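Local coordinates for amino acid adenylation domain-containing protein (Bacillus stratosphericus LAMA 585, PDB 6ULY) that probably activates an alpha-keto acid as its acyl adenylate, serving as the adenylation domain of a keto acid-selecting nonribosomal depsipeptide synthetase module, at residues E54-G59 with P155-E160; I126-S131 with L148-V153. All blocks are in the same frame, centred on the assembly; numbering follows the deposited sequence.

Contact 1. Residues E54-G59 with P155-E160; sequences ERVLTG and PMLTLE. With SO4 (sulfate ion), chain G.
The guanidinium of R55 meets L159 O and sulfate atom O2 at its edge, both in its plane. R55 NH1 reaches L159 O over 3.3 Å, a nearly straight bond (169° at the hydrogen) whose donor lies in the carbonyl plane and whose acceptor lies close to the guanidinium plane. The same nitrogen bonds sulfate O2 at 2.7 Å, more bent, and sulfate O4 weakly; R55 NH2 adds a second weak bond to O4. The sulfate, probably from the crystallisation liquor, is also held by the backbone N of R161. L157 O lies obliquely to the group and meets the aliphatic part of the chain, 3.2 Å from R55 CD. With CG anti to its own carbonyl carbon (chi1 -62°) and the chain extended from CG to NE, R55 runs beside the 155-160 backbone, its CD touching both L157 O and L159 O.

One turn on, T58 OG1 donates to E160 O, tilted 28° from the carbonyl plane; the 2.5 Å length is very short and its exact value doubtful. CB of T58 points toward the loop, and OG1 lies anti to its carbonyl carbon, beside the backbone N, while T58 CG2 touches L159 CD1. L159 CD1 also lies 3.5 Å from G59 N. The apolar end is made by V56, whose CG1 meets M156 SD at 3.8 Å with the side chains crossing at about a right angle, and whose CG2 reaches L157 CD2.

A loop is thus fastened along helix 46-62 by two side-chain bonds to its carbonyls and by apolar contacts. E54 extends the attachment through a salt bridge to R161, and V56 also packs on T83 and A87 of helix 78-91. The loop follows strand 150-152 in the chain and precedes strand 173-178.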
loop_
_atom_site.group_PDB
_atom_site.type_symbol
_atom_site.label_atom_id
_atom_site.label_comp_id
_atom_site.label_asym_id
_atom_site.label_seq_id
_atom_site.Cartn_x
_atom_site.Cartn_y
_atom_site.Cartn_z
ATOM N N GLU A 54 -12.674 -32.380 -19.445
ATOM C CA GLU A 54 -13.492 -32.212 -20.640
ATOM C C GLU A 54 -14.974 -32.165 -20.297
ATOM O O GLU A 54 -15.737 -31.437 -20.941
ATOM C CB GLU A 54 -13.200 -33.339 -21.632
ATOM C CG GLU A 54 -11.869 -33.183 -22.363
ATOM C CD GLU A 54 -11.417 -34.454 -23.058
ATOM O OE1 GLU A 54 -10.385 -34.410 -23.761
ATOM O OE2 GLU A 54 -12.091 -35.495 -22.902
ATOM N N ARG A 55 -15.402 -32.922 -19.284
ATOM C CA ARG A 55 -16.791 -32.842 -18.841
ATOM C C ARG A 55 -17.092 -31.460 -18.275
ATOM O O ARG A 55 -18.059 -30.803 -18.681
ATOM C CB ARG A 55 -17.078 -33.934 -17.807
ATOM C CG ARG A 55 -16.915 -35.352 -18.340
ATOM C CD ARG A 55 -17.373 -36.402 -17.335
ATOM N NE ARG A 55 -16.727 -37.694 -17.570
ATOM C CZ ARG A 55 -17.069 -38.540 -18.539
ATOM N NH1 ARG A 55 -18.051 -38.232 -19.376
ATOM N NH2 ARG A 55 -16.423 -39.691 -18.677
ATOM N N VAL A 56 -16.260 -30.991 -17.344
ATOM C CA VAL A 56 -16.451 -29.646 -16.806
ATOM C C VAL A 56 -16.435 -28.617 -17.930
ATOM O O VAL A 56 -17.172 -27.623 -17.892
ATOM C CB VAL A 56 -15.387 -29.339 -15.737
ATOM C CG1 VAL A 56 -15.499 -27.889 -15.278
ATOM C CG2 VAL A 56 -15.539 -30.281 -14.559
ATOM N N LEU A 57 -15.607 -28.844 -18.955
ATOM C CA LEU A 57 -15.540 -27.903 -20.070
ATOM C C LEU A 57 -16.885 -27.781 -20.772
ATOM O O LEU A 57 -17.240 -26.700 -21.258
ATOM C CB LEU A 57 -14.459 -28.338 -21.061
ATOM C CG LEU A 57 -14.359 -27.527 -22.355
ATOM C CD1 LEU A 57 -14.018 -26.066 -22.073
ATOM C CD2 LEU A 57 -13.322 -28.147 -23.282
ATOM N N THR A 58 -17.640 -28.878 -20.853
ATOM C CA THR A 58 -18.958 -28.812 -21.476
ATOM C C THR A 58 -19.854 -27.823 -20.747
ATOM O O THR A 58 -20.555 -27.021 -21.376
ATOM C CB THR A 58 -19.608 -30.195 -21.492
ATOM O OG1 THR A 58 -18.845 -31.081 -22.321
ATOM C CG2 THR A 58 -21.037 -30.104 -22.016
ATOM N N GLY A 59 -19.852 -27.874 -19.416
ATOM C CA GLY A 59 -20.699 -26.975 -18.652
ATOM C C GLY A 59 -20.255 -25.529 -18.748
ATOM O O GLY A 59 -21.087 -24.624 -18.860
ATOM N N PRO A 155 -21.733 -30.796 -10.326
ATOM C CA PRO A 155 -22.773 -31.018 -11.343
ATOM C C PRO A 155 -22.231 -31.169 -12.757
ATOM O O PRO A 155 -22.808 -31.919 -13.557
ATOM C CB PRO A 155 -23.651 -29.766 -11.217
ATOM C CG PRO A 155 -23.435 -29.282 -9.826
ATOM C CD PRO A 155 -22.010 -29.609 -9.498
ATOM N N MET A 156 -21.140 -30.474 -13.093
ATOM C CA MET A 156 -20.591 -30.567 -14.442
ATOM C C MET A 156 -19.904 -31.903 -14.682
ATOM O O MET A 156 -19.808 -32.345 -15.832
ATOM C CB MET A 156 -19.607 -29.421 -14.690
ATOM C CG MET A 156 -20.203 -28.040 -14.498
ATOM S SD MET A 156 -19.019 -26.690 -14.702
ATOM C CE MET A 156 -20.031 -25.283 -14.261
ATOM N N LEU A 157 -19.427 -32.560 -13.621
ATOM C CA LEU A 157 -18.744 -33.837 -13.783
ATOM C C LEU A 157 -19.649 -34.916 -14.357
ATOM O O LEU A 157 -19.146 -35.970 -14.763
ATOM C CB LEU A 157 -18.178 -34.314 -12.442
ATOM C CG LEU A 157 -16.783 -33.821 -12.054
ATOM C CD1 LEU A 157 -16.369 -34.416 -10.719
ATOM C CD2 LEU A 157 -15.753 -34.167 -13.123
ATOM N N THR A 158 -20.960 -34.685 -14.404
ATOM C CA THR A 158 -21.904 -35.657 -14.935
ATOM C C THR A 158 -22.279 -35.359 -16.382
ATOM O O THR A 158 -23.291 -35.870 -16.873
ATOM C CB THR A 158 -23.161 -35.702 -14.066
ATOM O OG1 THR A 158 -23.998 -34.578 -14.365
ATOM C CG2 THR A 158 -22.798 -35.674 -12.587
ATOM N N LEU A 159 -21.485 -34.550 -17.072
ATOM C CA LEU A 159 -21.790 -34.151 -18.437
ATOM C C LEU A 159 -20.955 -34.946 -19.433
ATOM O O LEU A 159 -19.998 -35.642 -19.077
ATOM C CB LEU A 159 -21.551 -32.652 -18.621
ATOM C CG LEU A 159 -22.435 -31.725 -17.788
ATOM C CD1 LEU A 159 -22.084 -30.270 -18.077
ATOM C CD2 LEU A 159 -23.902 -32.003 -18.066
ATOM N N GLU A 160 -21.351 -34.847 -20.700
ATOM C CA GLU A 160 -20.562 -35.406 -21.787
ATOM C C GLU A 160 -19.228 -34.676 -21.894
ATOM O O GLU A 160 -19.124 -33.480 -21.610
ATOM C CB GLU A 160 -21.319 -35.290 -23.109
ATOM C CG GLU A 160 -21.510 -36.603 -23.843
ATOM C CD GLU A 160 -22.058 -36.414 -25.246
ATOM O OE1 GLU A 160 -21.506 -35.579 -25.995
ATOM O OE2 GLU A 160 -23.044 -37.095 -25.599
HETATM S S SO4 G . -18.493 -39.335 -22.461
HETATM O O1 SO4 G . -17.692 -38.236 -22.881
HETATM O O2 SO4 G . -19.513 -38.864 -21.569
HETATM O O3 SO4 G . -19.129 -39.893 -23.637
HETATM O O4 SO4 G . -17.648 -40.313 -21.791
#

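Contact 2. Residues I126-S131 with L148-V153; sequences ILTDDS and LRVAAV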
loop_
_atom_site.group_PDB
_atom_site.type_symbol
_atom_site.label_atom_id
_atom_site.label_comp_id
_atom_site.label_asym_id
_atom_site.label_seq_id
_atom_site.Cartn_x
_atom_site.Cartn_y
_atom_site.Cartn_z
ATOM N N ILE A 126 -17.997 -17.034 -11.216
ATOM C CA ILE A 126 -17.350 -17.643 -10.063
ATOM C C ILE A 126 -17.634 -19.137 -10.095
ATOM O O ILE A 126 -18.791 -19.562 -10.202
ATOM C CB ILE A 126 -17.833 -17.008 -8.748
ATOM C CG1 ILE A 126 -17.556 -15.496 -8.753
ATOM C CG2 ILE A 126 -17.147 -17.680 -7.566
ATOM C CD1 ILE A 126 -18.110 -14.757 -7.546
ATOM N N LEU A 127 -16.571 -19.928 -10.022
ATOM C CA LEU A 127 -16.637 -21.379 -10.048
ATOM C C LEU A 127 -16.238 -21.892 -8.675
ATOM O O LEU A 127 -15.217 -21.461 -8.125
ATOM C CB LEU A 127 -15.704 -21.931 -11.125
ATOM C CG LEU A 127 -16.113 -23.183 -11.888
ATOM C CD1 LEU A 127 -17.484 -23.019 -12.514
ATOM C CD2 LEU A 127 -15.066 -23.469 -12.948
ATOM N N THR A 128 -17.032 -22.807 -8.123
ATOM C CA THR A 128 -16.875 -23.190 -6.728
ATOM C C THR A 128 -17.370 -24.619 -6.533
ATOM O O THR A 128 -17.628 -25.345 -7.498
ATOM C CB THR A 128 -17.622 -22.205 -5.817
ATOM O OG1 THR A 128 -17.668 -22.721 -4.481
ATOM C CG2 THR A 128 -19.039 -21.977 -6.321
ATOM N N ASP A 129 -17.489 -25.014 -5.268
ATOM C CA ASP A 129 -17.950 -26.325 -4.842
ATOM C C ASP A 129 -19.425 -26.298 -4.469
ATOM O O ASP A 129 -20.008 -25.245 -4.202
ATOM C CB ASP A 129 -17.160 -26.798 -3.622
ATOM C CG ASP A 129 -15.728 -27.066 -3.938
ATOM O OD1 ASP A 129 -15.465 -27.567 -5.048
ATOM O OD2 ASP A 129 -14.869 -26.777 -3.081
ATOM N N ASP A 130 -20.017 -27.492 -4.408
ATOM C CA ASP A 130 -21.353 -27.604 -3.836
ATOM C C ASP A 130 -21.350 -27.206 -2.365
ATOM O O ASP A 130 -22.319 -26.612 -1.878
ATOM C CB ASP A 130 -21.881 -29.030 -4.006
ATOM C CG ASP A 130 -22.371 -29.314 -5.419
ATOM O OD1 ASP A 130 -23.050 -28.447 -6.008
ATOM O OD2 ASP A 130 -22.084 -30.412 -5.939
ATOM N N SER A 131 -20.262 -27.503 -1.649
ATOM C CA SER A 131 -20.153 -27.141 -0.241
ATOM C C SER A 131 -19.996 -25.640 -0.018
ATOM O O SER A 131 -20.151 -25.186 1.121
ATOM C CB SER A 131 -18.972 -27.882 0.394
ATOM O OG SER A 131 -17.736 -27.362 -0.067
ATOM N N LEU A 148 -23.572 -10.928 -10.200
ATOM C CA LEU A 148 -22.912 -12.115 -9.679
ATOM C C LEU A 148 -23.440 -13.357 -10.387
ATOM O O LEU A 148 -24.651 -13.512 -10.571
ATOM C CB LEU A 148 -23.131 -12.230 -8.171
ATOM C CG LEU A 148 -22.265 -13.275 -7.464
ATOM C CD1 LEU A 148 -20.799 -12.881 -7.532
ATOM C CD2 LEU A 148 -22.701 -13.465 -6.021
ATOM N N ARG A 149 -22.521 -14.234 -10.791
ATOM C CA ARG A 149 -22.857 -15.496 -11.438
ATOM C C ARG A 149 -21.999 -16.590 -10.824
ATOM O O ARG A 149 -20.770 -16.467 -10.785
ATOM C CB ARG A 149 -22.629 -15.429 -12.952
ATOM C CG ARG A 149 -23.655 -14.596 -13.701
ATOM C CD ARG A 149 -23.220 -14.362 -15.141
ATOM N NE ARG A 149 -24.175 -13.544 -15.886
ATOM C CZ ARG A 149 -23.963 -13.070 -17.110
ATOM N NH1 ARG A 149 -22.822 -13.322 -17.739
ATOM N NH2 ARG A 149 -24.892 -12.335 -17.708
ATOM N N VAL A 150 -22.645 -17.650 -10.343
ATOM C CA VAL A 150 -21.965 -18.743 -9.662
ATOM C C VAL A 150 -22.391 -20.064 -10.288
ATOM O O VAL A 150 -23.499 -20.196 -10.818
ATOM C CB VAL A 150 -22.264 -18.743 -8.146
ATOM C CG1 VAL A 150 -21.266 -19.623 -7.404
ATOM C CG2 VAL A 150 -22.251 -17.320 -7.599
ATOM N N ALA A 151 -21.497 -21.049 -10.222
ATOM C CA ALA A 151 -21.778 -22.375 -10.747
ATOM C C ALA A 151 -20.860 -23.371 -10.056
ATOM O O ALA A 151 -19.673 -23.095 -9.864
ATOM C CB ALA A 151 -21.586 -22.430 -12.266
ATOM N N ALA A 152 -21.418 -24.516 -9.676
ATOM C CA ALA A 152 -20.656 -25.562 -9.015
ATOM C C ALA A 152 -20.044 -26.502 -10.046
ATOM O O ALA A 152 -20.573 -26.680 -11.147
ATOM C CB ALA A 152 -21.540 -26.352 -8.051
ATOM N N VAL A 153 -18.924 -27.115 -9.665
ATOM C CA VAL A 153 -18.183 -27.985 -10.571
ATOM C C VAL A 153 -18.737 -29.408 -10.565
ATOM O O VAL A 153 -18.870 -30.026 -11.624
ATOM C CB VAL A 153 -16.690 -27.958 -10.197
ATOM C CG1 VAL A 153 -15.960 -29.143 -10.804
ATOM C CG2 VAL A 153 -16.057 -26.652 -10.651
#
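I126-T128 and V150-A152 pair as parallel beta strands, 4.9 Å between axes and 26° between directions, with I126 opposite V150 and T128 opposite A152. Helix 130-137 lies in the connection between them, a beta-alpha-beta crossover that places 150-152 as an outermost strand of the mixed sheet in the AMP-binding fold. Four backbone bonds join the pair: I126 N to R149 O at 2.9 Å, A151 N to I126 O, T128 N to A151 O, and V153 N to T128 O at 3.1 Å.

On the face bearing I126, T128 and V150, T128 CG2 presses on V150 CG1 at 3.4 Å. The threonine methyl lies between its own backbone N and carbonyl carbon because OG1 is anti to N (chi1 169°). V136 of the crossover helix packs on this face. I126 CD1 also meets L148 CD1, of the loop preceding strand 150-152, at a tight 3.3 Å. On the L127 side, just past the strand end, V153 CG2 meets L127 CG at 3.7 Å, the side chains crossing at about a right angle, and A84 of helix 78-91 touches both residues. CB of D129 points away from the pair, and its OD2 accepts bonds from S76 N and S77 N. Beyond it, D130 OD1 comes within 3.3 Å of A152 CB.

How the contacts relate
The two contacts lie 13 Å apart, centre to centre, and share a continuous chain: the strand at 150-152 in contact 2 leads through V153 and E154 directly into the loop at 155-160 in contact 1. Side chains bridge them. M156 CE touches both A151 CB and L127 CD1, each at 3.8 Å, while V56 CG2 meets V153 CG1 at 3.9 Å; P155 CD also lies 3.6 Å from D130 OD2. Helix 78-91 touches V56 in contact 1 and L127 in contact 2, so it meets both helix 46-62 and strand 125-128, next to the edge strand. Neither contact includes residues of the keto acyl adenylate pocket, which are drawn from positions 223 to 453.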